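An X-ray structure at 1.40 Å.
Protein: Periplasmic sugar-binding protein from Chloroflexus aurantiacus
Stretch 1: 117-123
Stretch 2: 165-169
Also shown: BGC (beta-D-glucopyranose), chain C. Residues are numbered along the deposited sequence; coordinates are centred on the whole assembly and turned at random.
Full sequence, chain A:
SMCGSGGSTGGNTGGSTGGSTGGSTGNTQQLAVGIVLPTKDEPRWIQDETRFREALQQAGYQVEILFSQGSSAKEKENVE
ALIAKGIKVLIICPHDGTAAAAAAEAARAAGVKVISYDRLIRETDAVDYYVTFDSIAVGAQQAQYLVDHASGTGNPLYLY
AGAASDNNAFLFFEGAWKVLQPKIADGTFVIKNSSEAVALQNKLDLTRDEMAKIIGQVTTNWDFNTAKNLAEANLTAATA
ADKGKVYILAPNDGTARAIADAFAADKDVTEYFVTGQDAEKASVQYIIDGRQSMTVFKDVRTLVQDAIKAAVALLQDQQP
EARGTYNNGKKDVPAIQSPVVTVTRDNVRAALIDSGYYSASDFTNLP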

# COMPACT_ATOMS: atom_id res chain seq x y z
N TYR A 117 4.68 -7.96 -8.27
CA TYR A 117 3.31 -8.02 -7.84
C TYR A 117 3.10 -7.06 -6.68
O TYR A 117 3.73 -7.18 -5.64
CB TYR A 117 2.97 -9.43 -7.39
CG TYR A 117 1.53 -9.59 -6.94
CD1 TYR A 117 0.49 -9.68 -7.84
CD2 TYR A 117 1.22 -9.63 -5.60
CE1 TYR A 117 -0.82 -9.80 -7.41
CE2 TYR A 117 -0.08 -9.78 -5.16
CZ TYR A 117 -1.10 -9.85 -6.08
OH TYR A 117 -2.38 -9.97 -5.62
N ASP A 118 2.21 -6.09 -6.91
CA ASP A 118 1.83 -5.03 -5.98
C ASP A 118 2.94 -4.02 -5.77
O ASP A 118 2.72 -2.83 -5.92
CB ASP A 118 1.33 -5.53 -4.63
CG ASP A 118 0.69 -4.42 -3.86
OD1 ASP A 118 -0.51 -4.17 -4.12
OD2 ASP A 118 1.39 -3.76 -3.05
N ARG A 119 4.11 -4.50 -5.34
CA ARG A 119 5.30 -3.68 -5.11
C ARG A 119 6.29 -3.95 -6.21
O ARG A 119 6.35 -5.07 -6.74
CB ARG A 119 5.97 -4.04 -3.79
CG ARG A 119 5.12 -3.79 -2.58
CD ARG A 119 5.82 -4.32 -1.35
NE ARG A 119 5.09 -4.01 -0.14
CZ ARG A 119 5.41 -4.46 1.06
NH1 ARG A 119 6.42 -5.30 1.21
NH2 ARG A 119 4.70 -4.08 2.10
N LEU A 120 7.06 -2.93 -6.53
CA LEU A 120 8.00 -2.98 -7.63
C LEU A 120 9.41 -3.38 -7.19
O LEU A 120 9.99 -2.79 -6.28
CB LEU A 120 8.03 -1.60 -8.29
CG LEU A 120 8.82 -1.44 -9.59
CD1 LEU A 120 8.35 -2.42 -10.66
CD2 LEU A 120 8.74 0.01 -10.06
N ILE A 121 9.97 -4.39 -7.85
CA ILE A 121 11.39 -4.70 -7.75
C ILE A 121 12.17 -3.63 -8.49
O ILE A 121 11.85 -3.31 -9.63
CB ILE A 121 11.71 -6.08 -8.34
CG1 ILE A 121 11.04 -7.15 -7.47
CG2 ILE A 121 13.22 -6.30 -8.38
CD1 ILE A 121 11.21 -8.57 -7.94
N ARG A 122 13.20 -3.11 -7.85
CA ARG A 122 13.97 -1.98 -8.36
C ARG A 122 15.38 -2.30 -8.76
O ARG A 122 15.93 -3.32 -8.36
CB ARG A 122 13.98 -0.86 -7.32
CG ARG A 122 12.60 -0.26 -7.10
CD ARG A 122 12.67 0.91 -6.14
NE ARG A 122 13.17 2.13 -6.79
CZ ARG A 122 14.34 2.70 -6.61
NH1 ARG A 122 15.25 2.20 -5.78
NH2 ARG A 122 14.61 3.81 -7.30
N GLU A 123 15.93 -1.42 -9.58
CA GLU A 123 17.38 -1.37 -9.90
C GLU A 123 17.85 -2.60 -10.66
O GLU A 123 18.97 -3.11 -10.48
CB GLU A 123 18.21 -1.15 -8.63
CG GLU A 123 17.92 0.15 -7.89
CD GLU A 123 18.01 1.42 -8.73
OE1 GLU A 123 18.56 1.42 -9.84
OE2 GLU A 123 17.52 2.47 -8.25
N SER A 165 11.61 0.52 2.58
CA SER A 165 11.93 -0.64 1.75
C SER A 165 10.86 -0.99 0.70
O SER A 165 11.09 -1.81 -0.19
CB SER A 165 12.19 -1.86 2.63
OG SER A 165 11.18 -1.96 3.61
N ASP A 166 9.70 -0.36 0.82
CA ASP A 166 8.57 -0.57 -0.09
C ASP A 166 8.49 0.61 -1.05
O ASP A 166 8.21 1.72 -0.63
CB ASP A 166 7.30 -0.64 0.77
CG ASP A 166 6.04 -0.82 -0.02
OD1 ASP A 166 6.10 -0.97 -1.26
OD2 ASP A 166 4.98 -0.83 0.66
N ASN A 167 8.73 0.39 -2.33
CA ASN A 167 8.59 1.50 -3.28
C ASN A 167 7.21 2.15 -3.22
O ASN A 167 7.06 3.34 -3.50
CB ASN A 167 8.89 1.02 -4.70
CG ASN A 167 8.97 2.14 -5.68
OD1 ASN A 167 9.81 3.04 -5.55
ND2 ASN A 167 8.12 2.09 -6.69
N ASN A 168 6.19 1.36 -2.91
CA ASN A 168 4.85 1.94 -2.82
C ASN A 168 4.76 3.01 -1.73
O ASN A 168 3.98 3.92 -1.85
CB ASN A 168 3.79 0.87 -2.54
CG ASN A 168 3.52 -0.02 -3.73
OD1 ASN A 168 3.87 0.29 -4.85
ND2 ASN A 168 2.83 -1.11 -3.48
N ALA A 169 5.57 2.89 -0.67
CA ALA A 169 5.54 3.91 0.38
C ALA A 169 5.91 5.28 -0.21
O ALA A 169 5.34 6.28 0.16
CB ALA A 169 6.46 3.54 1.53
C2 BGC C . 0.61 -2.38 -0.12
C3 BGC C . -0.46 -1.91 0.86
C4 BGC C . -0.14 -2.45 2.24
C5 BGC C . 1.30 -2.11 2.65
C6 BGC C . 1.73 -2.76 3.95
C1 BGC C . 1.90 -1.81 0.44
O1 BGC C . 2.97 -1.94 -0.45
O2 BGC C . 0.31 -1.88 -1.42
O3 BGC C . -1.72 -2.39 0.40
O4 BGC C . -0.99 -1.79 3.20
O5 BGC C . 2.21 -2.52 1.64
O6 BGC C . 1.44 -4.16 3.97
O HOH W 1 6.21 -0.03 -6.16
O HOH W 2 9.33 -2.12 -3.58
O HOH W 3 11.40 3.17 -8.54

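Only one direct hydrogen bond spans this contact; beside it and one salt bridge, sugar and water make most of the polar links between the two stretches. The bond runs from N168 ND2 to D118 O, at 3.0 Å and with an N-H...acceptor angle of 160°. Its donor is also within 3.0 Å of a second acceptor, D118 OD2, yet that ND2–OD2 approach has a poor angle and is no hydrogen bond. The pair illustrates a general principle of polar interfaces: proximity does not make a bond, and direction decides which of two equally near acceptors is served.

The aspartate carboxylate is not left idle. D118 OD2 accepts from the glucose hydroxyl O2 at 2.7 Å, while N168 ND2 donates to BGC O1 at 3.1 Å and, weakly, to BGC O2 at 3.3 Å. The ligand thus closes a circuit between residues of both stretches, as befits a sugar-binding protein.

A charged pair repeats the pattern. R119 and D166 form a salt bridge, NE to OD2 at 3.3 Å, and both atoms also meet the same sugar oxygen: R119 NE donates to BGC O1 at 3.0 Å, and BGC O1 in turn donates to D166 OD2 at 2.6 Å. R119 NH2 adds a bond to the ring oxygen, BGC O5, at 3.0 Å, so the glucose lies at the guanidinium edge, where N-H bonds point, whereas D166 CB sits over one face. Both side chains leave the backbone sideways to the opposing stretch, but their ends come nearer. D166 OD1, which also lies close to the R119 side chain, accepts from N168 N at 2.9 Å, capping the start of the helix.

Away from the sugar, water takes over as the intermediary. Water 1 accepts from L120 N at 3.0 Å and from N167 ND2 at 2.9 Å, and donates to N168 OD1 at 2.7 Å, so one molecule ties a backbone amide to two asparagine side chains. Water 2 links the main chains, donating to L120 O and accepting from N167 N, each at 2.9 Å. These bridges satisfy backbone groups around L120 and N167, whose CA atoms lie 6.3 Å apart. N167, the residue most covered by the opposing stretch, also packs its ND2 4.0 Å from L120 CD2 and its OD1 3.6 Å from R122 CD; water 3 accepts from R122 NE at 2.7 Å and reaches N167 OD1 only weakly, at 3.4 Å.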